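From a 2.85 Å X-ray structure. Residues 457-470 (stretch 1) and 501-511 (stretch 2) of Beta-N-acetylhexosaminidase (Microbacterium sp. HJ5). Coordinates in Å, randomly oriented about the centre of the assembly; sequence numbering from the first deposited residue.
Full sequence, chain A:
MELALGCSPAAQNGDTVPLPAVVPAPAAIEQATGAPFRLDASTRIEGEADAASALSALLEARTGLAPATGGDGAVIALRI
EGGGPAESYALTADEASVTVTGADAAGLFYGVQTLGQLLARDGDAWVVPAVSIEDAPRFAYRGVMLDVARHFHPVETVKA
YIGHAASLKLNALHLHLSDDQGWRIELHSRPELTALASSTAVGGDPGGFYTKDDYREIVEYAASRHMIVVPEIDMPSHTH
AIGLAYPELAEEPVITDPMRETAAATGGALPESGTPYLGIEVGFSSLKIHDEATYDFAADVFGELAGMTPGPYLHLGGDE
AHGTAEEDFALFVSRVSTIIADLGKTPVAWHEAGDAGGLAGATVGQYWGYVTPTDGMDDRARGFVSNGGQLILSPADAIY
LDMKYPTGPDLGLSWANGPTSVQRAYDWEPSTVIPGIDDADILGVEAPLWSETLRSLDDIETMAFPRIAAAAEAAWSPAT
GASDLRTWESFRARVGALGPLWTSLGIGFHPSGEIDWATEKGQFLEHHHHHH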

# COMPACT_ATOMS: atom_id res chain seq x y z
N LEU A 457 4.18 22.11 -20.27
CA LEU A 457 2.97 21.39 -20.66
C LEU A 457 2.69 21.59 -22.14
O LEU A 457 2.27 20.66 -22.84
CB LEU A 457 1.78 21.84 -19.81
CG LEU A 457 0.41 21.30 -20.25
CD1 LEU A 457 0.38 19.78 -20.17
CD2 LEU A 457 -0.70 21.91 -19.40
N ASP A 458 2.92 22.81 -22.64
CA ASP A 458 2.79 23.06 -24.08
C ASP A 458 3.78 22.22 -24.87
O ASP A 458 3.48 21.75 -25.97
CB ASP A 458 2.98 24.55 -24.37
N ASP A 459 4.99 22.03 -24.32
CA ASP A 459 5.97 21.16 -24.97
C ASP A 459 5.51 19.71 -24.96
O ASP A 459 5.74 18.97 -25.92
CB ASP A 459 7.33 21.30 -24.29
CG ASP A 459 7.99 22.64 -24.57
OD1 ASP A 459 7.34 23.50 -25.21
OD2 ASP A 459 9.15 22.83 -24.16
N ILE A 460 4.88 19.28 -23.86
CA ILE A 460 4.39 17.91 -23.77
C ILE A 460 3.33 17.65 -24.83
O ILE A 460 3.37 16.63 -25.53
CB ILE A 460 3.85 17.63 -22.35
CG1 ILE A 460 5.01 17.44 -21.36
CG2 ILE A 460 2.95 16.40 -22.35
CD1 ILE A 460 4.56 17.21 -19.94
N GLU A 461 2.39 18.58 -24.99
CA GLU A 461 1.28 18.36 -25.91
C GLU A 461 1.71 18.51 -27.37
O GLU A 461 1.10 17.90 -28.25
CB GLU A 461 0.14 19.33 -25.59
CG GLU A 461 -0.31 19.29 -24.14
CD GLU A 461 -1.49 20.19 -23.88
OE1 GLU A 461 -2.05 20.73 -24.86
OE2 GLU A 461 -1.85 20.38 -22.70
N THR A 462 2.74 19.32 -27.64
CA THR A 462 3.20 19.49 -29.01
C THR A 462 3.73 18.19 -29.59
O THR A 462 3.69 17.99 -30.81
CB THR A 462 4.28 20.58 -29.07
OG1 THR A 462 3.90 21.67 -28.22
CG2 THR A 462 4.44 21.10 -30.49
N MET A 463 4.22 17.29 -28.75
CA MET A 463 4.77 16.01 -29.18
C MET A 463 3.88 14.83 -28.86
O MET A 463 3.77 13.91 -29.67
CB MET A 463 6.14 15.79 -28.55
CG MET A 463 7.15 16.85 -28.91
SD MET A 463 7.92 16.52 -30.50
CE MET A 463 8.91 15.10 -30.07
N ALA A 464 3.26 14.82 -27.68
CA ALA A 464 2.39 13.71 -27.30
C ALA A 464 1.28 13.52 -28.32
O ALA A 464 1.07 12.41 -28.82
CB ALA A 464 1.80 13.94 -25.91
N PHE A 465 0.59 14.59 -28.68
CA PHE A 465 -0.62 14.43 -29.47
C PHE A 465 -0.29 14.21 -30.95
O PHE A 465 0.79 13.71 -31.26
CB PHE A 465 -1.56 15.61 -29.22
CG PHE A 465 -2.62 15.31 -28.20
CD1 PHE A 465 -3.80 14.71 -28.58
CD2 PHE A 465 -2.41 15.58 -26.86
CE1 PHE A 465 -4.77 14.40 -27.65
CE2 PHE A 465 -3.38 15.28 -25.93
CZ PHE A 465 -4.56 14.69 -26.32
N PRO A 466 -1.15 14.62 -31.90
CA PRO A 466 -1.46 13.74 -33.03
C PRO A 466 -1.18 12.26 -32.78
O PRO A 466 -2.12 11.45 -32.74
CB PRO A 466 -0.56 14.31 -34.13
CG PRO A 466 -0.62 15.80 -33.87
CD PRO A 466 -1.02 16.00 -32.40
N ARG A 467 0.08 11.90 -32.58
CA ARG A 467 0.50 10.51 -32.57
C ARG A 467 0.10 9.75 -31.31
O ARG A 467 0.25 8.52 -31.28
CB ARG A 467 2.01 10.43 -32.77
CG ARG A 467 2.54 11.53 -33.68
CD ARG A 467 4.05 11.61 -33.65
NE ARG A 467 4.52 12.31 -32.46
CZ ARG A 467 5.79 12.61 -32.23
NH1 ARG A 467 6.72 12.28 -33.12
NH2 ARG A 467 6.13 13.24 -31.12
N ILE A 468 -0.41 10.41 -30.27
CA ILE A 468 -0.99 9.65 -29.16
C ILE A 468 -2.34 9.06 -29.56
O ILE A 468 -2.78 8.07 -28.97
CB ILE A 468 -1.13 10.50 -27.89
CG1 ILE A 468 -1.36 9.61 -26.66
CG2 ILE A 468 -2.24 11.53 -28.03
CD1 ILE A 468 -1.03 10.27 -25.34
N ALA A 469 -3.00 9.65 -30.56
CA ALA A 469 -4.21 9.03 -31.10
C ALA A 469 -3.88 7.70 -31.76
O ALA A 469 -4.66 6.74 -31.68
CB ALA A 469 -4.88 9.97 -32.09
N ALA A 470 -2.72 7.62 -32.43
CA ALA A 470 -2.27 6.34 -32.97
C ALA A 470 -2.00 5.33 -31.86
O ALA A 470 -2.08 4.12 -32.09
CB ALA A 470 -1.02 6.54 -33.83
N LEU A 501 -11.99 20.17 -31.97
CA LEU A 501 -12.25 19.62 -30.65
C LEU A 501 -11.01 19.65 -29.78
O LEU A 501 -11.08 19.96 -28.58
CB LEU A 501 -12.78 18.19 -30.78
CG LEU A 501 -12.75 17.35 -29.50
CD1 LEU A 501 -13.76 17.88 -28.48
CD2 LEU A 501 -13.02 15.89 -29.80
N TRP A 502 -9.84 19.33 -30.35
CA TRP A 502 -8.60 19.41 -29.59
C TRP A 502 -8.25 20.85 -29.25
O TRP A 502 -7.73 21.12 -28.16
CB TRP A 502 -7.46 18.75 -30.37
CG TRP A 502 -7.41 17.26 -30.21
CD1 TRP A 502 -8.21 16.50 -29.41
CD2 TRP A 502 -6.51 16.36 -30.86
NE1 TRP A 502 -7.87 15.17 -29.53
CE2 TRP A 502 -6.82 15.06 -30.41
CE3 TRP A 502 -5.47 16.52 -31.78
CZ2 TRP A 502 -6.14 13.93 -30.85
CZ3 TRP A 502 -4.79 15.40 -32.22
CH2 TRP A 502 -5.12 14.12 -31.75
N THR A 503 -8.53 21.78 -30.16
CA THR A 503 -8.29 23.19 -29.88
C THR A 503 -9.25 23.72 -28.82
O THR A 503 -8.92 24.67 -28.10
CB THR A 503 -8.40 24.02 -31.16
OG1 THR A 503 -7.87 23.27 -32.26
CG2 THR A 503 -7.63 25.32 -31.02
N SER A 504 -10.44 23.13 -28.72
CA SER A 504 -11.43 23.60 -27.75
C SER A 504 -11.07 23.18 -26.33
O SER A 504 -11.30 23.93 -25.38
CB SER A 504 -12.82 23.09 -28.12
OG SER A 504 -12.86 21.67 -28.15
N LEU A 505 -10.51 21.98 -26.17
CA LEU A 505 -10.10 21.49 -24.86
C LEU A 505 -8.79 22.10 -24.38
O LEU A 505 -8.25 21.66 -23.36
CB LEU A 505 -9.96 19.96 -24.89
CG LEU A 505 -11.17 19.17 -25.40
CD1 LEU A 505 -10.88 17.67 -25.37
CD2 LEU A 505 -12.41 19.49 -24.59
N GLY A 506 -8.28 23.11 -25.08
CA GLY A 506 -7.00 23.70 -24.75
C GLY A 506 -5.80 22.85 -25.11
O GLY A 506 -4.67 23.23 -24.76
N ILE A 507 -5.99 21.72 -25.78
CA ILE A 507 -4.88 20.83 -26.12
C ILE A 507 -4.07 21.46 -27.24
O ILE A 507 -4.57 21.64 -28.36
CB ILE A 507 -5.39 19.44 -26.50
CG1 ILE A 507 -5.91 18.71 -25.26
CG2 ILE A 507 -4.29 18.63 -27.17
CD1 ILE A 507 -6.55 17.38 -25.55
N GLY A 508 -2.82 21.80 -26.94
CA GLY A 508 -1.95 22.43 -27.92
C GLY A 508 -1.22 21.43 -28.80
O GLY A 508 0.01 21.37 -28.80
N PHE A 509 -1.98 20.64 -29.55
CA PHE A 509 -1.40 19.66 -30.45
C PHE A 509 -0.59 20.35 -31.55
O PHE A 509 -0.81 21.52 -31.88
CB PHE A 509 -2.51 18.80 -31.07
CG PHE A 509 -3.31 19.52 -32.12
CD1 PHE A 509 -4.35 20.36 -31.76
CD2 PHE A 509 -3.03 19.35 -33.46
CE1 PHE A 509 -5.09 21.01 -32.72
CE2 PHE A 509 -3.76 20.01 -34.43
CZ PHE A 509 -4.80 20.84 -34.06
N HIS A 510 0.35 19.60 -32.12
CA HIS A 510 1.13 20.18 -33.21
C HIS A 510 0.48 19.87 -34.55
O HIS A 510 0.17 18.70 -34.82
CB HIS A 510 2.56 19.66 -33.22
CG HIS A 510 3.21 19.71 -34.57
ND1 HIS A 510 3.54 18.58 -35.28
CD2 HIS A 510 3.58 20.76 -35.34
CE1 HIS A 510 4.09 18.93 -36.43
NE2 HIS A 510 4.12 20.25 -36.49
N PRO A 511 0.26 20.86 -35.41
CA PRO A 511 -0.31 20.57 -36.73
C PRO A 511 0.68 19.93 -37.68
O PRO A 511 1.41 20.62 -38.40
CB PRO A 511 -0.75 21.96 -37.22
CG PRO A 511 0.13 22.91 -36.50
CD PRO A 511 0.40 22.30 -35.16

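Phe 465 has more of its surface covered by the other stretch than any other residue here, and Trp 502 comes next. His 510 and Pro 466 follow. The contact is easiest to read from the first two.

Phe 465 is the first residue after the helix 457-464 to leave helical phi/psi. Its CA-to-CB bond points toward stretch 2, and its ring packs against Trp 502 and Ile 507. The chi1 angle of -97° lies between the usual wells. The ring meets Trp 502 edge to face. The edge of Phe 465 is directed at the face of the indole, the planes stand at 74°, and the centroid of the Phe 465 ring lies 4.6 Å from that of the six-membered ring of Trp 502. The closest atoms are Phe 465 CD1 and Trp 502 CZ2, 3.4 Å apart. This arrangement sets the slightly positive ring hydrogens of Phe 465 against the electron-rich indole face.

Ile 507 covers a face of the same phenylalanine ring. Its CG2 sits 3.7 Å from the centroid of the Phe 465 ring and only 16° off the ring normal, a CH-pi contact. Its other branch also reaches the ring, with Ile 507 CD1 3.4 Å from Phe 465 CZ. At the base of the side chain, Phe 465 CB packs against Phe 509 CB at 3.8 Å.

Trp 502 lies in the helix that covers 501-504 and begins earlier in the chain, and its CA-to-CB bond points toward stretch 1. Besides Phe 465 it touches two further residues. Pro 466 CD is 3.8 Å from Trp 502 CZ3. Ala 469 CB approaches the edge of the indole, 4.2 Å from Trp 502 CH2. The indole thus follows stretch 1 from the loop into the next helix.

His 510 lies beside Thr 462, and their CA atoms are 4.7 Å apart. Its CA-to-CB bond points toward stretch 1, but the end of the side chain leads away, so the contact is made mainly near the backbone. His 510 CB is 3.1 Å from Thr 462 O and 3.6 Å from Thr 462 CG2. Its carbonyl meets the proline, with His 510 O 3.2 Å from Pro 466 CG. Pro 466 CD also lies 3.4 Å from Phe 509 CB, so the proline ring bridges several residues of stretch 2.

The one hydrogen bond across the contact runs from Gly 508 N to Glu 461 OE1. At 2.5 Å between these two atoms it is very short, and the angle at the hydrogen is 154°. Glu 461 extends from the helix toward stretch 2, and OE1 takes up the amide of a loop residue. The same OE1 lies 3.1 Å from Ile 507 CA. Glu 461 OE2 is hydrogen-bonded elsewhere in the structure, so both carboxylate oxygens have partners.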